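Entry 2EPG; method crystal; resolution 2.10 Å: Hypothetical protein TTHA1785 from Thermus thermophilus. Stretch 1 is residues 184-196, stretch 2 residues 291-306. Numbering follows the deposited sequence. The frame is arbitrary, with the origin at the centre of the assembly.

Stretch 1 (184-196) QGRLPWANPDKVS
Stretch 2, residues 291-306: QDYLQAMAAAANFAFA

An irregular segment can dock on a helix by meeting small side chains with backbone and adding a few directed polar contacts to that packing. Residues 291-306 of this Thermus thermophilus protein form one stretch of a longer α-helix, its i to i-4 amide bonds running from Gln295 N to Gln291 O through Ala306 N to Asn302 O. Residues 184-196 cross it obliquely, in reversed register, largely as loop: CA atoms pair Gly185 with Phe305 (5.4 Å), Arg186 with Asn302 (5.5 Å), Ala190 with Ala299 (4.3 Å) and Val195 with Ala296 (5.1 Å). A type I turn spans Leu187 to Ala190, and a 3-10 segment covers 192-194.

At the first end, Gly185, at phi/psi 68/28, lays its CA over the face of the Phe305 ring (chi1 m), 3.6 Å from the centroid, a CH-pi contact. Leu187 CD1 reaches Phe305 CE1 at the ring edge (3.6 Å), while Leu187 CB lies 3.7 Å from Ala298 CB. The short alanine side chains admit the loop closely: Ala190 N comes within 3.2 Å of Ala298 CB. Further on, Val195 (chi1 t) places CG2 3.6 Å from Ala299 CB.

Gln295 O accepts twice within the helix-loop system: from Ala299 N (3.2 Å) and from Asn191 N (3.1 Å, 146°). Ala190 CA adds a CH···O contact to Gln295 O at 3.3 Å. Asn191 (chi1 t) divides its amide: ND2 gives a weak bond to Gln295 OE1 (3.1 Å, 134°), whereas OD1 accepts from Asp193 N (2.6 Å). Asn191 O accepts from Lys194 N (3.1 Å), and Pro192 O receives Val195 N (2.9 Å), bonds that accompany the 3-10 segment 192-194. Lys194, with chi angles m, m, t, t, extends NZ to Asp292 OD2 (2.8 Å) in a charge-reinforced salt bridge; Asp292 OD1 is satisfied elsewhere in the structure.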

# COMPACT_ATOMS: atom_id res chain seq x y z
N GLN A 184 -12.49 -4.44 -2.46
CA GLN A 184 -12.73 -5.55 -3.35
C GLN A 184 -11.92 -5.43 -4.64
O GLN A 184 -12.32 -5.95 -5.69
CB GLN A 184 -14.24 -5.71 -3.64
CG GLN A 184 -15.05 -6.18 -2.41
CD GLN A 184 -16.13 -7.22 -2.75
OE1 GLN A 184 -17.13 -6.92 -3.43
NE2 GLN A 184 -15.94 -8.45 -2.28
N GLY A 185 -10.77 -4.76 -4.55
CA GLY A 185 -9.90 -4.60 -5.70
C GLY A 185 -10.46 -3.72 -6.80
O GLY A 185 -10.09 -3.89 -7.96
N ARG A 186 -11.32 -2.78 -6.44
CA ARG A 186 -11.94 -1.88 -7.42
C ARG A 186 -12.24 -0.51 -6.87
O ARG A 186 -13.08 -0.38 -5.98
CB ARG A 186 -13.27 -2.47 -7.92
CG ARG A 186 -14.03 -1.61 -8.93
CD ARG A 186 -15.38 -2.26 -9.29
NE ARG A 186 -16.14 -1.57 -10.34
CZ ARG A 186 -16.94 -0.52 -10.13
NH1 ARG A 186 -17.58 0.03 -11.16
NH2 ARG A 186 -17.11 -0.03 -8.92
N LEU A 187 -11.56 0.52 -7.37
CA LEU A 187 -11.90 1.87 -6.93
C LEU A 187 -13.07 2.21 -7.85
O LEU A 187 -13.01 1.96 -9.06
CB LEU A 187 -10.74 2.84 -7.11
CG LEU A 187 -9.96 3.04 -5.81
CD1 LEU A 187 -9.30 1.72 -5.42
CD2 LEU A 187 -8.91 4.13 -5.98
N PRO A 188 -14.16 2.75 -7.29
CA PRO A 188 -15.36 3.10 -8.05
C PRO A 188 -15.31 4.17 -9.13
O PRO A 188 -16.16 4.18 -10.01
CB PRO A 188 -16.36 3.47 -6.96
CG PRO A 188 -15.45 4.08 -5.90
CD PRO A 188 -14.32 3.08 -5.86
N TRP A 189 -14.34 5.07 -9.11
CA TRP A 189 -14.35 6.13 -10.11
C TRP A 189 -13.51 5.95 -11.38
O TRP A 189 -13.53 6.81 -12.27
CB TRP A 189 -14.02 7.46 -9.44
CG TRP A 189 -15.05 7.88 -8.42
CD1 TRP A 189 -14.84 8.64 -7.30
CD2 TRP A 189 -16.46 7.57 -8.43
NE1 TRP A 189 -16.02 8.82 -6.61
CE2 TRP A 189 -17.03 8.17 -7.28
CE3 TRP A 189 -17.29 6.83 -9.29
CZ2 TRP A 189 -18.39 8.07 -6.98
CZ3 TRP A 189 -18.64 6.73 -8.99
CH2 TRP A 189 -19.18 7.34 -7.84
N ALA A 190 -12.81 4.83 -11.49
CA ALA A 190 -11.96 4.59 -12.66
C ALA A 190 -12.63 4.93 -13.98
O ALA A 190 -13.80 4.63 -14.19
CB ALA A 190 -11.48 3.15 -12.68
N ASN A 191 -11.87 5.57 -14.87
CA ASN A 191 -12.32 5.93 -16.20
C ASN A 191 -11.10 5.83 -17.12
O ASN A 191 -10.25 6.71 -17.11
CB ASN A 191 -12.85 7.36 -16.26
CG ASN A 191 -13.34 7.74 -17.65
OD1 ASN A 191 -12.91 7.17 -18.66
ND2 ASN A 191 -14.26 8.70 -17.71
N PRO A 192 -11.01 4.76 -17.92
CA PRO A 192 -9.83 4.67 -18.79
C PRO A 192 -9.68 5.85 -19.75
O PRO A 192 -8.58 6.14 -20.19
CB PRO A 192 -10.05 3.35 -19.54
CG PRO A 192 -10.99 2.58 -18.66
CD PRO A 192 -11.93 3.64 -18.16
N ASP A 193 -10.77 6.54 -20.07
CA ASP A 193 -10.70 7.68 -20.99
C ASP A 193 -9.77 8.78 -20.49
O ASP A 193 -9.21 9.53 -21.30
CB ASP A 193 -12.09 8.28 -21.24
CG ASP A 193 -13.02 7.32 -21.97
OD1 ASP A 193 -14.25 7.56 -21.95
OD2 ASP A 193 -12.53 6.34 -22.58
N LYS A 194 -9.61 8.88 -19.18
CA LYS A 194 -8.76 9.90 -18.57
C LYS A 194 -7.31 9.44 -18.44
O LYS A 194 -6.44 10.19 -17.99
CB LYS A 194 -9.32 10.27 -17.19
CG LYS A 194 -10.84 10.52 -17.19
CD LYS A 194 -11.22 11.71 -18.08
CE LYS A 194 -12.71 11.98 -18.02
NZ LYS A 194 -13.02 13.36 -18.47
N VAL A 195 -7.05 8.20 -18.84
CA VAL A 195 -5.69 7.65 -18.79
C VAL A 195 -5.08 7.91 -20.17
O VAL A 195 -5.65 7.54 -21.19
CB VAL A 195 -5.74 6.13 -18.52
CG1 VAL A 195 -4.34 5.52 -18.61
CG2 VAL A 195 -6.35 5.88 -17.14
N SER A 196 -3.91 8.55 -20.20
CA SER A 196 -3.26 8.89 -21.47
C SER A 196 -2.84 7.66 -22.25
O SER A 196 -2.64 6.59 -21.68
CB SER A 196 -2.02 9.77 -21.23
OG SER A 196 -0.93 9.01 -20.75
N GLN A 291 -11.17 16.09 -11.03
CA GLN A 291 -12.01 14.94 -11.33
C GLN A 291 -11.34 13.98 -12.30
O GLN A 291 -11.45 12.76 -12.15
CB GLN A 291 -13.33 15.41 -11.94
CG GLN A 291 -14.27 16.05 -10.94
CD GLN A 291 -14.87 15.02 -10.00
OE1 GLN A 291 -15.61 14.14 -10.43
NE2 GLN A 291 -14.53 15.12 -8.72
N ASP A 292 -10.65 14.52 -13.31
CA ASP A 292 -10.00 13.65 -14.29
C ASP A 292 -8.88 12.83 -13.68
O ASP A 292 -8.78 11.63 -13.94
CB ASP A 292 -9.46 14.47 -15.46
CG ASP A 292 -10.55 14.94 -16.41
OD1 ASP A 292 -10.22 15.67 -17.35
OD2 ASP A 292 -11.73 14.57 -16.24
N TYR A 293 -8.04 13.47 -12.87
CA TYR A 293 -6.94 12.76 -12.23
C TYR A 293 -7.47 11.66 -11.32
O TYR A 293 -6.93 10.54 -11.30
CB TYR A 293 -6.07 13.72 -11.38
CG TYR A 293 -5.11 12.97 -10.46
CD1 TYR A 293 -4.06 12.21 -10.99
CD2 TYR A 293 -5.29 12.98 -9.07
CE1 TYR A 293 -3.23 11.46 -10.17
CE2 TYR A 293 -4.46 12.22 -8.24
CZ TYR A 293 -3.43 11.46 -8.79
OH TYR A 293 -2.61 10.69 -7.98
N LEU A 294 -8.52 11.97 -10.58
CA LEU A 294 -9.10 10.99 -9.67
C LEU A 294 -9.60 9.79 -10.45
O LEU A 294 -9.41 8.65 -10.02
CB LEU A 294 -10.23 11.62 -8.84
CG LEU A 294 -9.75 12.43 -7.62
CD1 LEU A 294 -10.91 13.24 -7.04
CD2 LEU A 294 -9.17 11.49 -6.57
N GLN A 295 -10.21 10.04 -11.61
CA GLN A 295 -10.70 8.94 -12.43
C GLN A 295 -9.57 8.12 -13.03
O GLN A 295 -9.68 6.91 -13.13
CB GLN A 295 -11.60 9.47 -13.54
CG GLN A 295 -12.96 9.91 -13.06
CD GLN A 295 -13.67 10.77 -14.09
OE1 GLN A 295 -13.61 10.50 -15.29
NE2 GLN A 295 -14.36 11.80 -13.62
N ALA A 296 -8.50 8.79 -13.44
CA ALA A 296 -7.34 8.11 -14.03
C ALA A 296 -6.53 7.38 -12.94
O ALA A 296 -5.94 6.32 -13.17
CB ALA A 296 -6.46 9.15 -14.75
N MSE A 297 -6.48 7.98 -11.76
CA MSE A 297 -5.75 7.39 -10.64
C MSE A 297 -6.46 6.10 -10.23
O MSE A 297 -5.83 5.09 -9.96
CB MSE A 297 -5.71 8.38 -9.47
CG MSE A 297 -4.89 7.92 -8.29
SE MSE A 297 -5.97 8.08 -6.68
CE MSE A 297 -5.72 9.94 -6.34
N ALA A 298 -7.79 6.15 -10.21
CA ALA A 298 -8.57 4.98 -9.87
C ALA A 298 -8.33 3.86 -10.88
O ALA A 298 -8.28 2.69 -10.52
CB ALA A 298 -10.07 5.33 -9.83
N ALA A 299 -8.20 4.24 -12.15
CA ALA A 299 -7.96 3.26 -13.21
C ALA A 299 -6.58 2.63 -12.99
O ALA A 299 -6.40 1.43 -13.11
CB ALA A 299 -8.02 3.94 -14.60
N ALA A 300 -5.61 3.46 -12.63
CA ALA A 300 -4.28 2.96 -12.37
C ALA A 300 -4.33 2.01 -11.15
O ALA A 300 -3.72 0.94 -11.16
CB ALA A 300 -3.33 4.12 -12.09
N ALA A 301 -5.07 2.40 -10.12
CA ALA A 301 -5.18 1.56 -8.93
C ALA A 301 -5.79 0.20 -9.28
O ALA A 301 -5.33 -0.83 -8.81
CB ALA A 301 -6.00 2.27 -7.85
N ASN A 302 -6.83 0.20 -10.11
CA ASN A 302 -7.50 -1.05 -10.49
C ASN A 302 -6.55 -1.93 -11.27
O ASN A 302 -6.62 -3.16 -11.19
CB ASN A 302 -8.76 -0.75 -11.33
CG ASN A 302 -9.85 -0.09 -10.50
OD1 ASN A 302 -10.82 0.47 -11.04
ND2 ASN A 302 -9.71 -0.16 -9.19
N PHE A 303 -5.65 -1.30 -12.03
CA PHE A 303 -4.68 -2.04 -12.80
C PHE A 303 -3.71 -2.70 -11.83
O PHE A 303 -3.36 -3.88 -11.98
CB PHE A 303 -3.91 -1.09 -13.74
CG PHE A 303 -2.86 -1.78 -14.56
CD1 PHE A 303 -3.21 -2.68 -15.56
CD2 PHE A 303 -1.51 -1.55 -14.32
CE1 PHE A 303 -2.24 -3.33 -16.31
CE2 PHE A 303 -0.53 -2.20 -15.07
CZ PHE A 303 -0.90 -3.09 -16.07
N ALA A 304 -3.29 -1.95 -10.82
CA ALA A 304 -2.37 -2.50 -9.82
C ALA A 304 -3.06 -3.66 -9.07
O ALA A 304 -2.44 -4.68 -8.79
CB ALA A 304 -1.92 -1.41 -8.82
N PHE A 305 -4.33 -3.50 -8.74
CA PHE A 305 -5.03 -4.58 -8.06
C PHE A 305 -5.02 -5.84 -8.94
O PHE A 305 -4.77 -6.94 -8.45
CB PHE A 305 -6.49 -4.19 -7.76
CG PHE A 305 -6.66 -3.39 -6.48
CD1 PHE A 305 -7.48 -2.26 -6.46
CD2 PHE A 305 -6.03 -3.78 -5.30
CE1 PHE A 305 -7.67 -1.54 -5.30
CE2 PHE A 305 -6.21 -3.07 -4.13
CZ PHE A 305 -7.03 -1.94 -4.12
N ALA A 306 -5.27 -5.67 -10.24
CA ALA A 306 -5.31 -6.79 -11.18
C ALA A 306 -3.95 -7.43 -11.35
O ALA A 306 -3.83 -8.65 -11.48
CB ALA A 306 -5.82 -6.32 -12.54